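PmbA-related protein (Thermotoga maritima, PDB 1VL4) is probably a metallopeptidase of the U62 (PmbA/TldD) family and has been described as a putative modulator of DNA gyrase. Local coordinates at residues E249-I252 against P253-S256; G351-F355 against E356-K360. One frame throughout, in Å; residues are numbered along the deposited sequence.

Contact 1 (E249-I252 against P253-S256); sequences EMFI and PMIS
Ile255 lays its CG2 methyl over one face of the Phe251 ring, 3.9 Å from that ring's centroid, a CH-pi contact offset toward the CE2 and CZ rim. With CG of Phe251 anti to the backbone N (chi1 -165°), the ring reaches forward to Ile255. A flat apolar ring and a beta-branched methyl suit this buried spot among leucines. Met254 approaches the same ring obliquely, its SD 3.9 Å from CD1 of Phe251, a Met-aromatic contact.

The backbone bonds of the turn are long and partly weak. Ile255 N donates to Ile252 O at 3.3 Å and only weakly to Phe251 O, while Ser256 N gives Ile252 O a weak bond. Pro253, which has no N-H to offer, costs little at this early position, and its CD sits tightly against CB of Ile252 (3.4 Å).

Ser256 caps the next helix, its OG accepting from Asn259 N. Leu310 of strand 307-311, Leu346 of strand 345-348 and Leu416 of helix 412-417 pack on Phe251, and Met250 O accepts from Ser380 OG. This is a short, irregular helical turn, part 3-10 in its bonding, buried in the C-terminal region.

Contact 2 (G351-F355 against E356-K360); sequences GEKSF and EELLK
Ser354 and Glu357 exchange bonds at the start of helix 355-362. The amide of Ser354 points at the Glu357 carboxylate, N to OE1 2.8 Å and nearly straight at 168°, using the anti lone pair of that oxygen. In return, Glu357 N donates to Ser354 OG at 3.1 Å. A weak, unsettled approach of Ser354 OG to the same OE1 may add to the pair. For Ser354, chi1 of 66° sets OG between its own N and carbonyl carbon, which turns the hydroxyl over the helix end. Glu357 is long enough to reach back because its chain runs extended beyond CG. These reciprocal bonds make a capping box, with Ser354 as N-cap: a side-chain oxygen serves a first-turn amide for which the helix supplies no carbonyl four residues back, while the carboxylate serves the N-cap amide. With an alanine in place of Ser354, the Glu357 amide would probably lose its hydroxyl acceptor, leaving the helix start less firmly defined. The negative carboxylate also probably suits the positive end of the helix dipole.

Regular bonding follows at once, Leu358 N giving to Ser354 O at 2.9 Å and Leu359 N to Phe355 O at 2.8 Å. Apolar groups line the other side of the turn. CD1 of Leu359 touches CE2 of Phe355 obliquely at 3.5 Å, and both side chains continue onto Leu238 and Val367 of strands 233-239 and 365-372, where apolar side chains of this size bury against the strands; Leu358 also touches Leu238. On the flank before the cap, the Lys353 CB methylene meets CD2 of Leu358 at 3.5 Å, while the bent end of the lysine leads off toward Glu361, a long, weak ion pair.

Overall arrangement
Both contacts are local, each joining neighbouring residues without enclosing a loop, and they follow in series along the chain, neither nesting nor crossing. Coming from the N terminus, the chain passes the six-stranded antiparallel sheet and enters the C-terminal region. After helix 241-247 it makes contact 1, a buried turn set among strands 307-311 and 345-348 and helix 412-417. It later runs through strand 345-348, which touches contact 1, and soon reaches contact 2, where helix 355-362 starts and packs on strands 233-239 and 365-372. The two centres lie about 27 Å apart, and the nearest atoms about 16 Å, so they do not touch.

Contact 1 (E249-I252 against P253-S256)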
loop_
_atom_site.group_PDB
_atom_site.type_symbol
_atom_site.label_atom_id
_atom_site.label_comp_id
_atom_site.label_asym_id
_atom_site.label_seq_id
_atom_site.Cartn_x
_atom_site.Cartn_y
_atom_site.Cartn_z
ATOM N N GLU A 249 -12.943 -3.133 12.648
ATOM C CA GLU A 249 -11.620 -3.559 12.237
ATOM C C GLU A 249 -10.550 -3.194 13.233
ATOM O O GLU A 249 -9.535 -3.902 13.329
ATOM C CB GLU A 249 -11.271 -2.969 10.869
ATOM C CG GLU A 249 -12.280 -3.505 9.851
ATOM C CD GLU A 249 -11.633 -3.860 8.586
ATOM O OE1 GLU A 249 -11.371 -2.908 7.821
ATOM O OE2 GLU A 249 -11.359 -5.077 8.392
ATOM N N MET A 250 -10.762 -2.118 13.992
ATOM C CA MET A 250 -9.755 -1.730 14.995
ATOM C C MET A 250 -9.713 -2.685 16.206
ATOM O O MET A 250 -8.803 -2.637 17.034
ATOM C CB MET A 250 -9.948 -0.278 15.385
ATOM C CG MET A 250 -10.958 -0.007 16.509
ATOM S SD MET A 250 -10.981 1.776 16.873
ATOM C CE MET A 250 -9.437 2.029 17.763
ATOM N N PHE A 251 -10.681 -3.591 16.283
ATOM C CA PHE A 251 -10.690 -4.607 17.327
ATOM C C PHE A 251 -9.728 -5.756 16.991
ATOM O O PHE A 251 -9.275 -6.485 17.858
ATOM C CB PHE A 251 -12.112 -5.135 17.459
ATOM C CG PHE A 251 -12.370 -5.925 18.713
ATOM C CD1 PHE A 251 -12.079 -5.403 19.956
ATOM C CD2 PHE A 251 -12.914 -7.189 18.639
ATOM C CE1 PHE A 251 -12.325 -6.160 21.122
ATOM C CE2 PHE A 251 -13.182 -7.929 19.773
ATOM C CZ PHE A 251 -12.898 -7.416 21.018
ATOM N N ILE A 252 -9.413 -5.905 15.723
ATOM C CA ILE A 252 -8.702 -7.104 15.258
ATOM C C ILE A 252 -7.262 -7.211 15.843
ATOM O O ILE A 252 -6.930 -8.240 16.438
ATOM C CB ILE A 252 -8.769 -7.216 13.727
ATOM C CG1 ILE A 252 -10.181 -7.654 13.296
ATOM C CG2 ILE A 252 -7.672 -8.174 13.209
ATOM C CD1 ILE A 252 -10.426 -7.637 11.743
ATOM N N PRO A 253 -6.444 -6.138 15.751
ATOM C CA PRO A 253 -5.137 -6.203 16.440
ATOM C C PRO A 253 -5.209 -6.436 17.963
ATOM O O PRO A 253 -4.327 -7.086 18.536
ATOM C CB PRO A 253 -4.490 -4.849 16.110
ATOM C CG PRO A 253 -5.245 -4.285 14.934
ATOM C CD PRO A 253 -6.627 -4.869 15.017
ATOM N N MET A 254 -6.272 -5.955 18.621
ATOM C CA MET A 254 -6.438 -6.114 20.083
ATOM C C MET A 254 -6.571 -7.555 20.538
ATOM O O MET A 254 -6.157 -7.921 21.645
ATOM C CB MET A 254 -7.689 -5.368 20.579
ATOM C CG MET A 254 -7.775 -3.957 20.070
ATOM S SD MET A 254 -9.130 -3.085 20.836
ATOM C CE MET A 254 -8.801 -1.449 20.194
ATOM N N ILE A 255 -7.178 -8.370 19.682
ATOM C CA ILE A 255 -7.462 -9.749 20.045
ATOM C C ILE A 255 -6.379 -10.727 19.565
ATOM O O ILE A 255 -6.428 -11.892 19.920
ATOM C CB ILE A 255 -8.891 -10.199 19.622
ATOM C CG1 ILE A 255 -9.107 -10.135 18.123
ATOM C CG2 ILE A 255 -9.914 -9.464 20.475
ATOM C CD1 ILE A 255 -10.490 -10.680 17.672
ATOM N N SER A 256 -5.374 -10.245 18.828
ATOM C CA SER A 256 -4.135 -11.055 18.617
ATOM C C SER A 256 -3.342 -11.395 19.897
ATOM O O SER A 256 -2.827 -10.498 20.609
ATOM C CB SER A 256 -3.227 -10.367 17.611
ATOM O OG SER A 256 -1.979 -10.997 17.584
#

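Contact 2 (G351-F355 against E356-K360)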
loop_
_atom_site.group_PDB
_atom_site.type_symbol
_atom_site.label_atom_id
_atom_site.label_comp_id
_atom_site.label_asym_id
_atom_site.label_seq_id
_atom_site.Cartn_x
_atom_site.Cartn_y
_atom_site.Cartn_z
ATOM N N GLY A 351 -29.229 -8.730 17.568
ATOM C CA GLY A 351 -30.368 -8.883 18.428
ATOM C C GLY A 351 -31.612 -8.871 17.569
ATOM O O GLY A 351 -31.558 -9.264 16.420
ATOM N N GLU A 352 -32.711 -8.357 18.113
ATOM C CA GLU A 352 -34.033 -8.557 17.501
ATOM C C GLU A 352 -34.652 -7.307 16.891
ATOM O O GLU A 352 -35.692 -7.392 16.238
ATOM C CB GLU A 352 -34.983 -9.186 18.531
ATOM C CG GLU A 352 -34.458 -10.526 19.052
ATOM C CD GLU A 352 -35.356 -11.193 20.092
ATOM O OE1 GLU A 352 -36.053 -10.484 20.861
ATOM O OE2 GLU A 352 -35.345 -12.448 20.137
ATOM N N LYS A 353 -34.043 -6.143 17.085
ATOM C CA LYS A 353 -34.670 -4.906 16.611
ATOM C C LYS A 353 -34.247 -4.557 15.178
ATOM O O LYS A 353 -33.086 -4.653 14.806
ATOM C CB LYS A 353 -34.323 -3.751 17.541
ATOM C CG LYS A 353 -34.810 -3.870 19.011
ATOM C CD LYS A 353 -36.285 -3.900 19.112
ATOM C CE LYS A 353 -36.799 -3.488 20.523
ATOM N NZ LYS A 353 -36.137 -4.233 21.621
ATOM N N SER A 354 -35.189 -4.104 14.361
ATOM C CA SER A 354 -34.831 -3.582 13.060
ATOM C C SER A 354 -34.195 -2.207 13.247
ATOM O O SER A 354 -34.239 -1.627 14.340
ATOM C CB SER A 354 -36.076 -3.435 12.204
ATOM O OG SER A 354 -36.896 -2.448 12.770
ATOM N N PHE A 355 -33.624 -1.674 12.167
ATOM C CA PHE A 355 -33.120 -0.309 12.190
ATOM C C PHE A 355 -34.193 0.706 12.621
ATOM O O PHE A 355 -33.968 1.602 13.461
ATOM C CB PHE A 355 -32.544 0.054 10.823
ATOM C CG PHE A 355 -31.833 1.361 10.811
ATOM C CD1 PHE A 355 -30.495 1.444 11.126
ATOM C CD2 PHE A 355 -32.506 2.513 10.507
ATOM C CE1 PHE A 355 -29.864 2.665 11.134
ATOM C CE2 PHE A 355 -31.870 3.729 10.507
ATOM C CZ PHE A 355 -30.547 3.803 10.813
ATOM N N GLU A 356 -35.342 0.594 12.001
ATOM C CA GLU A 356 -36.464 1.480 12.313
ATOM C C GLU A 356 -36.862 1.409 13.790
ATOM O O GLU A 356 -37.218 2.430 14.379
ATOM C CB GLU A 356 -37.642 1.110 11.403
ATOM C CG GLU A 356 -38.915 1.971 11.546
ATOM C CD GLU A 356 -38.657 3.474 11.471
ATOM O OE1 GLU A 356 -37.779 3.902 10.676
ATOM O OE2 GLU A 356 -39.343 4.221 12.215
ATOM N N GLU A 357 -36.816 0.204 14.375
ATOM C CA GLU A 357 -37.079 0.018 15.797
ATOM C C GLU A 357 -36.002 0.661 16.673
ATOM O O GLU A 357 -36.302 1.323 17.663
ATOM C CB GLU A 357 -37.224 -1.472 16.145
ATOM C CG GLU A 357 -38.537 -2.068 15.614
ATOM C CD GLU A 357 -38.655 -3.585 15.783
ATOM O OE1 GLU A 357 -37.721 -4.353 15.448
ATOM O OE2 GLU A 357 -39.732 -4.010 16.242
ATOM N N LEU A 358 -34.751 0.505 16.274
ATOM C CA LEU A 358 -33.640 1.199 16.925
ATOM C C LEU A 358 -33.759 2.731 16.886
ATOM O O LEU A 358 -33.436 3.408 17.866
ATOM C CB LEU A 358 -32.295 0.761 16.306
ATOM C CG LEU A 358 -31.847 -0.681 16.517
ATOM C CD1 LEU A 358 -30.437 -0.811 15.988
ATOM C CD2 LEU A 358 -31.931 -1.204 17.965
ATOM N N LEU A 359 -34.179 3.272 15.755
ATOM C CA LEU A 359 -34.471 4.718 15.648
ATOM C C LEU A 359 -35.489 5.150 16.693
ATOM O O LEU A 359 -35.304 6.141 17.432
ATOM C CB LEU A 359 -35.055 5.054 14.276
ATOM C CG LEU A 359 -34.024 5.266 13.177
ATOM C CD1 LEU A 359 -34.743 5.312 11.812
ATOM C CD2 LEU A 359 -33.242 6.526 13.432
ATOM N N LYS A 360 -36.578 4.387 16.723
ATOM C CA LYS A 360 -37.676 4.632 17.621
ATOM C C LYS A 360 -37.187 4.545 19.057
ATOM O O LYS A 360 -37.473 5.444 19.874
ATOM C CB LYS A 360 -38.803 3.626 17.360
ATOM C CG LYS A 360 -40.004 4.104 16.521
ATOM C CD LYS A 360 -39.606 4.877 15.272
ATOM C CE LYS A 360 -40.802 5.586 14.665
ATOM N NZ LYS A 360 -41.378 6.638 15.572
#